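Local coordinates for protein transcriptional regulator I2 (Pseudomonas fluorescens A506, PDB 4MO7) that acts as a superantigen associated with Crohn's disease and, as a TetR-family protein, probably binds DNA as a dimeric transcriptional regulator, at residues A[74-78]-A[133-137]; A[102-106]-A[208-212]; A[114-118]-A[197-201]. One frame throughout, in Å; residues are numbered along the deposited sequence.

Contact 1. Residues A[74-78]-A[133-137]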
loop_
_atom_site.group_PDB
_atom_site.type_symbol
_atom_site.label_atom_id
_atom_site.label_comp_id
_atom_site.label_asym_id
_atom_site.label_seq_id
_atom_site.Cartn_x
_atom_site.Cartn_y
_atom_site.Cartn_z
ATOM N N ASP A 74 -22.210 16.935 5.483
ATOM C CA ASP A 74 -21.514 16.179 4.424
ATOM C C ASP A 74 -20.798 17.112 3.485
ATOM O O ASP A 74 -19.701 16.840 3.007
ATOM C CB ASP A 74 -22.526 15.431 3.562
ATOM C CG ASP A 74 -21.867 14.629 2.482
ATOM O OD1 ASP A 74 -21.223 13.647 2.867
ATOM O OD2 ASP A 74 -22.037 14.935 1.261
ATOM N N GLU A 75 -21.440 18.235 3.165
ATOM C CA GLU A 75 -20.774 19.193 2.278
ATOM C C GLU A 75 -19.567 19.904 2.932
ATOM O O GLU A 75 -18.632 20.256 2.220
ATOM C CB GLU A 75 -21.734 20.228 1.692
ATOM C CG GLU A 75 -21.127 21.064 0.579
ATOM C CD GLU A 75 -22.144 21.942 -0.108
ATOM O OE1 GLU A 75 -22.406 21.717 -1.302
ATOM O OE2 GLU A 75 -22.676 22.854 0.551
ATOM N N ILE A 76 -19.592 20.140 4.243
ATOM C CA ILE A 76 -18.420 20.676 4.942
ATOM C C ILE A 76 -17.259 19.693 4.782
ATOM O O ILE A 76 -16.121 20.118 4.524
ATOM C CB ILE A 76 -18.670 20.890 6.437
ATOM C CG1 ILE A 76 -19.822 21.888 6.606
ATOM C CG2 ILE A 76 -17.445 21.509 7.105
ATOM C CD1 ILE A 76 -20.245 22.075 8.041
ATOM N N LEU A 77 -17.541 18.388 4.900
ATOM C CA LEU A 77 -16.483 17.361 4.802
ATOM C C LEU A 77 -15.919 17.344 3.408
ATOM O O LEU A 77 -14.689 17.333 3.230
ATOM C CB LEU A 77 -17.008 15.972 5.169
ATOM C CG LEU A 77 -16.029 14.786 5.145
ATOM C CD1 LEU A 77 -14.897 14.976 6.105
ATOM C CD2 LEU A 77 -16.822 13.460 5.408
ATOM N N ARG A 78 -16.798 17.374 2.404
ATOM C CA ARG A 78 -16.363 17.493 1.002
ATOM C C ARG A 78 -15.430 18.681 0.816
ATOM O O ARG A 78 -14.391 18.560 0.166
ATOM C CB ARG A 78 -17.584 17.707 0.099
ATOM C CG ARG A 78 -17.192 17.939 -1.374
ATOM C CD ARG A 78 -18.426 18.455 -2.112
ATOM N NE ARG A 78 -18.012 19.294 -3.222
ATOM C CZ ARG A 78 -18.852 19.998 -3.973
ATOM N NH1 ARG A 78 -20.154 19.943 -3.717
ATOM N NH2 ARG A 78 -18.391 20.748 -4.976
ATOM N N ARG A 133 -14.891 7.336 4.015
ATOM C CA ARG A 133 -16.116 6.556 3.981
ATOM C C ARG A 133 -17.301 7.323 4.563
ATOM O O ARG A 133 -18.436 6.910 4.368
ATOM C CB ARG A 133 -15.914 5.210 4.706
ATOM C CG ARG A 133 -15.008 4.210 3.955
ATOM C CD ARG A 133 -14.871 2.886 4.715
ATOM N NE ARG A 133 -16.151 2.197 4.894
ATOM C CZ ARG A 133 -16.367 1.219 5.773
ATOM N NH1 ARG A 133 -15.393 0.804 6.578
ATOM N NH2 ARG A 133 -17.564 0.657 5.856
ATOM N N SER A 134 -17.050 8.429 5.278
ATOM C CA SER A 134 -18.157 9.297 5.744
ATOM C C SER A 134 -18.766 10.221 4.674
ATOM O O SER A 134 -19.829 10.803 4.866
ATOM C CB SER A 134 -17.682 10.138 6.950
ATOM O OG SER A 134 -17.322 9.331 8.055
ATOM N N LEU A 135 -18.094 10.360 3.532
ATOM C CA LEU A 135 -18.490 11.316 2.516
ATOM C C LEU A 135 -19.481 10.693 1.566
ATOM O O LEU A 135 -19.347 9.504 1.215
ATOM C CB LEU A 135 -17.232 11.769 1.737
ATOM C CG LEU A 135 -17.294 13.034 0.890
ATOM C CD1 LEU A 135 -17.776 14.229 1.703
ATOM C CD2 LEU A 135 -15.961 13.343 0.351
ATOM N N SER A 136 -20.476 11.495 1.186
ATOM C CA SER A 136 -21.550 11.094 0.246
ATOM C C SER A 136 -20.950 10.706 -1.109
ATOM O O SER A 136 -19.878 11.176 -1.454
ATOM C CB SER A 136 -22.579 12.226 0.038
ATOM O OG SER A 136 -22.060 13.394 -0.653
ATOM N N ALA A 137 -21.642 9.866 -1.874
ATOM C CA ALA A 137 -21.292 9.668 -3.287
ATOM C C ALA A 137 -21.063 10.986 -4.037
ATOM O O ALA A 137 -20.052 11.148 -4.744
ATOM C CB ALA A 137 -22.414 8.836 -4.007
#
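Leu135 lays its side chain over the first turn of helix 73-97: its CD1 sits 3.5 Å from Asp74 O, 3.4 Å from Arg78 N and 3.9 Å from Leu77 CG, covering the i to i+4 bond from Arg78 N to Asp74 O (3.0 Å). Leu77 CD2 also meets Ser134 CB at 3.8 Å. Beside this apolar patch the Asp74 carboxylate receives two hydrogen bonds from one residue, Ser136 N to OD1 at 2.8 Å and Ser136 OG to OD2 at a very short 2.5 Å. The same hydroxyl makes Ser136 the N-cap of helix 137-163, bonding Gly139 N, so Asp74 holds the serine that starts that helix. Arg78 turns its guanidinium away to a salt bridge with Glu82. In this TetR-type protein the contact joins the putative DNA-binding region to the C-terminal domain: Leu77 also touches Phe42 of helix 30-45, while Leu135 reaches Val143 of helix 137-163, wedged between helices 73-97 and 137-163.

Contact 2. Residues A[102-106]-A[208-212]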
loop_
_atom_site.group_PDB
_atom_site.type_symbol
_atom_site.label_atom_id
_atom_site.label_comp_id
_atom_site.label_asym_id
_atom_site.label_seq_id
_atom_site.Cartn_x
_atom_site.Cartn_y
_atom_site.Cartn_z
ATOM N N VAL A 102 14.141 17.817 -16.484
ATOM C CA VAL A 102 13.334 16.604 -16.218
ATOM C C VAL A 102 13.573 16.027 -14.816
ATOM O O VAL A 102 12.623 15.683 -14.086
ATOM C CB VAL A 102 13.616 15.481 -17.268
ATOM C CG1 VAL A 102 13.098 14.090 -16.780
ATOM C CG2 VAL A 102 13.040 15.866 -18.647
ATOM N N ARG A 103 14.839 15.869 -14.423
ATOM C CA ARG A 103 15.109 15.294 -13.147
ATOM C C ARG A 103 14.541 16.122 -11.997
ATOM O O ARG A 103 14.022 15.553 -11.042
ATOM C CB ARG A 103 16.600 14.951 -12.943
ATOM C CG ARG A 103 17.515 16.139 -12.729
ATOM C CD ARG A 103 17.740 16.316 -11.221
ATOM N NE ARG A 103 18.616 15.306 -10.651
ATOM C CZ ARG A 103 18.820 15.161 -9.350
ATOM N NH1 ARG A 103 19.611 14.200 -8.908
ATOM N NH2 ARG A 103 18.232 15.982 -8.483
ATOM N N GLU A 104 14.610 17.452 -12.090
ATOM C CA GLU A 104 14.079 18.257 -11.016
ATOM C C GLU A 104 12.538 18.261 -11.005
ATOM O O GLU A 104 11.945 18.412 -9.927
ATOM C CB GLU A 104 14.670 19.653 -11.036
ATOM C CG GLU A 104 16.148 19.610 -10.489
ATOM C CD GLU A 104 16.203 19.389 -8.955
ATOM O OE1 GLU A 104 15.637 20.211 -8.216
ATOM O OE2 GLU A 104 16.809 18.404 -8.464
ATOM N N ARG A 105 11.927 18.133 -12.176
ATOM C CA ARG A 105 10.450 18.133 -12.226
ATOM C C ARG A 105 9.923 16.823 -11.655
ATOM O O ARG A 105 8.992 16.824 -10.864
ATOM C CB ARG A 105 9.963 18.351 -13.657
ATOM C CG ARG A 105 10.314 19.784 -14.135
ATOM C CD ARG A 105 10.117 20.032 -15.628
ATOM N NE ARG A 105 8.743 19.883 -16.061
ATOM C CZ ARG A 105 7.796 20.811 -15.903
ATOM N NH1 ARG A 105 8.063 21.980 -15.304
ATOM N NH2 ARG A 105 6.581 20.568 -16.353
ATOM N N VAL A 106 10.484 15.693 -12.061
ATOM C CA VAL A 106 10.098 14.404 -11.423
ATOM C C VAL A 106 10.357 14.441 -9.902
ATOM O O VAL A 106 9.523 14.041 -9.119
ATOM C CB VAL A 106 10.785 13.165 -12.096
ATOM C CG1 VAL A 106 10.329 11.867 -11.467
ATOM C CG2 VAL A 106 10.448 13.135 -13.611
ATOM N N VAL A 208 13.063 5.472 -10.274
ATOM C CA VAL A 208 12.178 5.665 -11.380
ATOM C C VAL A 208 12.837 6.196 -12.679
ATOM O O VAL A 208 12.384 5.883 -13.772
ATOM C CB VAL A 208 10.924 6.398 -10.978
ATOM C CG1 VAL A 208 11.211 7.811 -10.753
ATOM C CG2 VAL A 208 9.878 6.246 -12.050
ATOM N N LEU A 209 13.946 6.916 -12.563
ATOM C CA LEU A 209 14.602 7.484 -13.737
ATOM C C LEU A 209 15.824 6.625 -14.100
ATOM O O LEU A 209 16.483 6.042 -13.204
ATOM C CB LEU A 209 15.049 8.933 -13.468
ATOM C CG LEU A 209 13.899 9.941 -13.276
ATOM C CD1 LEU A 209 14.386 11.375 -13.425
ATOM C CD2 LEU A 209 12.832 9.695 -14.311
ATOM N N LYS A 210 16.116 6.555 -15.406
ATOM C CA LYS A 210 17.262 5.781 -15.885
ATOM C C LYS A 210 18.532 6.528 -15.563
ATOM O O LYS A 210 19.608 5.936 -15.441
ATOM C CB LYS A 210 17.230 5.631 -17.394
ATOM C CG LYS A 210 15.999 4.974 -17.946
ATOM C CD LYS A 210 16.152 4.844 -19.468
ATOM C CE LYS A 210 17.613 4.610 -19.855
ATOM N NZ LYS A 210 17.819 4.299 -21.305
ATOM N N SER A 211 18.397 7.843 -15.440
ATOM C CA SER A 211 19.529 8.718 -15.141
ATOM C C SER A 211 18.941 9.935 -14.438
ATOM O O SER A 211 17.768 10.255 -14.636
ATOM C CB SER A 211 20.183 9.120 -16.463
ATOM O OG SER A 211 21.150 10.132 -16.265
ATOM N N ASP A 212 19.725 10.608 -13.605
ATOM C CA ASP A 212 19.300 11.887 -13.028
ATOM C C ASP A 212 20.520 12.737 -12.771
ATOM O O ASP A 212 20.405 13.854 -12.237
ATOM C CB ASP A 212 18.561 11.713 -11.696
ATOM C CG ASP A 212 19.428 11.071 -10.618
ATOM O OD1 ASP A 212 20.295 11.748 -9.978
ATOM O OD2 ASP A 212 19.197 9.876 -10.358
ATOM O OXT ASP A 212 21.624 12.269 -13.074
#
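Arg103 spends its guanidinium on three acceptors. NE donates to the C-terminal carboxylate oxygen Asp212 O (2.8 Å, 162° at the hydrogen), NH1 to Asp212 OD1 (2.8 Å) in a salt bridge, and NH2 to Glu104 OE2 (2.8 Å) in a second one within helix 102-110. OD1 lies at the guanidinium edge, near its plane, as a directed bond requires. Asp212 thus answers the arginine with both its main-chain and side-chain carboxylates, and its OD2 is held in a salt bridge by Arg168 of the second subunit, which also donates a hydrogen bond to Leu209 O. The chain's last residue therefore ties the C-terminal tail to helix 102-110 of the TetR-type C-terminal domain and to the dimer partner at once. Beneath the charges the contact is apolar: Leu209 CD1 packs 4.0 Å from Arg103 CA and 4.2 Å from Val106 CB, and Val106 CG1 meets Val208 CG1 at 4.2 Å. Leu209 leaves helical geometry after helix 197-208, turning the tail back over helix 102-110, while Lys210 pairs through its backbone with Tyr166.

Contact 3. Residues A[114-118]-A[197-201]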
loop_
_atom_site.group_PDB
_atom_site.type_symbol
_atom_site.label_atom_id
_atom_site.label_comp_id
_atom_site.label_asym_id
_atom_site.label_seq_id
_atom_site.Cartn_x
_atom_site.Cartn_y
_atom_site.Cartn_z
ATOM N N LEU A 114 5.482 12.763 -1.193
ATOM C CA LEU A 114 5.973 12.226 0.096
ATOM C C LEU A 114 5.620 13.153 1.262
ATOM O O LEU A 114 5.257 12.678 2.380
ATOM C CB LEU A 114 7.507 11.992 0.080
ATOM C CG LEU A 114 7.895 10.699 -0.649
ATOM C CD1 LEU A 114 9.435 10.611 -0.887
ATOM C CD2 LEU A 114 7.450 9.421 0.135
ATOM N N GLN A 115 5.777 14.460 1.039
ATOM C CA GLN A 115 5.534 15.431 2.122
ATOM C C GLN A 115 4.078 15.342 2.518
ATOM O O GLN A 115 3.734 15.322 3.703
ATOM C CB GLN A 115 5.890 16.831 1.674
ATOM C CG GLN A 115 7.403 17.080 1.665
ATOM C CD GLN A 115 7.758 18.561 1.619
ATOM O OE1 GLN A 115 6.877 19.427 1.612
ATOM N NE2 GLN A 115 9.055 18.858 1.574
ATOM N N SER A 116 3.200 15.227 1.525
ATOM C CA SER A 116 1.792 14.953 1.833
ATOM C C SER A 116 1.542 13.628 2.559
ATOM O O SER A 116 0.773 13.584 3.516
ATOM C CB SER A 116 0.917 15.114 0.575
ATOM O OG SER A 116 0.903 13.918 -0.153
ATOM N N ILE A 117 2.182 12.552 2.111
ATOM C CA ILE A 117 2.060 11.227 2.752
ATOM C C ILE A 117 2.510 11.291 4.242
ATOM O O ILE A 117 1.952 10.617 5.141
ATOM C CB ILE A 117 2.875 10.174 1.922
ATOM C CG1 ILE A 117 2.111 9.723 0.668
ATOM C CG2 ILE A 117 3.251 8.930 2.731
ATOM C CD1 ILE A 117 3.048 9.135 -0.447
ATOM N N MET A 118 3.528 12.089 4.520
ATOM C CA MET A 118 4.090 12.073 5.896
ATOM C C MET A 118 3.525 13.166 6.791
ATOM O O MET A 118 4.218 13.644 7.682
ATOM C CB MET A 118 5.604 12.251 5.868
ATOM C CG MET A 118 6.327 11.143 5.195
ATOM S SD MET A 118 6.165 9.564 6.059
ATOM C CE MET A 118 6.777 8.566 4.728
ATOM N N LEU A 197 13.477 12.963 4.555
ATOM C CA LEU A 197 12.491 12.846 3.483
ATOM C C LEU A 197 13.122 13.224 2.162
ATOM O O LEU A 197 12.805 12.673 1.092
ATOM C CB LEU A 197 11.296 13.763 3.774
ATOM C CG LEU A 197 10.160 13.334 2.857
ATOM C CD1 LEU A 197 8.899 13.049 3.680
ATOM C CD2 LEU A 197 9.941 14.375 1.746
ATOM N N GLU A 198 14.022 14.196 2.190
ATOM C CA GLU A 198 14.708 14.532 0.961
ATOM C C GLU A 198 15.553 13.353 0.431
ATOM O O GLU A 198 15.610 13.093 -0.777
ATOM C CB GLU A 198 15.589 15.772 1.159
ATOM C CG GLU A 198 16.233 16.260 -0.133
ATOM C CD GLU A 198 15.219 16.866 -1.143
ATOM O OE1 GLU A 198 14.092 17.222 -0.718
ATOM O OE2 GLU A 198 15.558 16.999 -2.349
ATOM N N GLU A 199 16.246 12.661 1.312
ATOM C CA GLU A 199 17.008 11.485 0.899
ATOM C C GLU A 199 16.095 10.402 0.352
ATOM O O GLU A 199 16.418 9.758 -0.647
ATOM C CB GLU A 199 17.816 10.971 2.075
ATOM C CG GLU A 199 18.983 11.925 2.351
ATOM C CD GLU A 199 19.658 11.644 3.700
ATOM O OE1 GLU A 199 19.116 10.854 4.497
ATOM O OE2 GLU A 199 20.726 12.236 3.970
ATOM N N LEU A 200 14.944 10.221 1.013
ATOM C CA LEU A 200 13.937 9.248 0.541
ATOM C C LEU A 200 13.461 9.611 -0.878
ATOM O O LEU A 200 13.348 8.746 -1.767
ATOM C CB LEU A 200 12.764 9.203 1.531
ATOM C CG LEU A 200 11.637 8.187 1.254
ATOM C CD1 LEU A 200 12.157 6.720 1.342
ATOM C CD2 LEU A 200 10.454 8.406 2.184
ATOM N N ALA A 201 13.198 10.898 -1.102
ATOM C CA ALA A 201 12.730 11.358 -2.430
ATOM C C ALA A 201 13.821 11.125 -3.483
ATOM O O ALA A 201 13.545 10.701 -4.588
ATOM C CB ALA A 201 12.325 12.877 -2.356
#
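This is an apolar helix-to-helix contact within the C-terminal domain, where the short helix 114-117 faces the first turn of helix 197-208. Leucines carry it. Leu114 points across the gap, its CB 3.8 Å from Leu197 CD2, its CD2 3.8 Å from Leu200 CD2 and its CD1 3.7 Å from Ala201 CA, so one side chain touches three residues along a single turn. The small Ala201 lets CD1 come up to the backbone of the opposing helix; the nearest CA atoms, those of Leu114 and Ala201, are still 7.3 Å apart. Leu197 reaches back from the other side: its CD2 also meets Gln115 CG at 3.7 Å, through the aliphatic part of that side chain, and its CD1 lies 3.5 Å from Met118 CG. Met118 is the first residue to leave helical geometry, yet its N still bonds Leu114 O at 2.8 Å, which keeps its side chain on the same face as Leu114. Its CE approaches Leu200 CD2 more loosely, at 4.5 Å. Phe189 of helix 189-192 touches both Met118 and Leu200, and Leu200 also packs on Phe177 of the second subunit. Leu182 of helix 171-183 covers Leu114. Apolar interfaces of this kind between helices build the all-helical C-terminal domain of the TetR fold, and here the packing extends to the dimer partner through Leu200.

Contacts 2 and 3 share helix 197-208 and the tail after it: its start packs on helix 114-117 in contact 3, its end and the tail on helix 102-110, the preceding helix, in contact 2, with centres about 16 Å apart. Contact 1 lies on the opposite side of the chain's centre, its own centre about 28 Å from that of contact 3 and 37 Å from that of contact 2, and joins two family regions. Contact 2 is buried although farthest out, its salt bridges lying over an apolar floor; contacts 1 and 3 are partly buried, one mixing serine-carboxylate bonds with leucine packing, the other apolar. Contacts 2 and 3 each reach the second subunit; contact 1 does not.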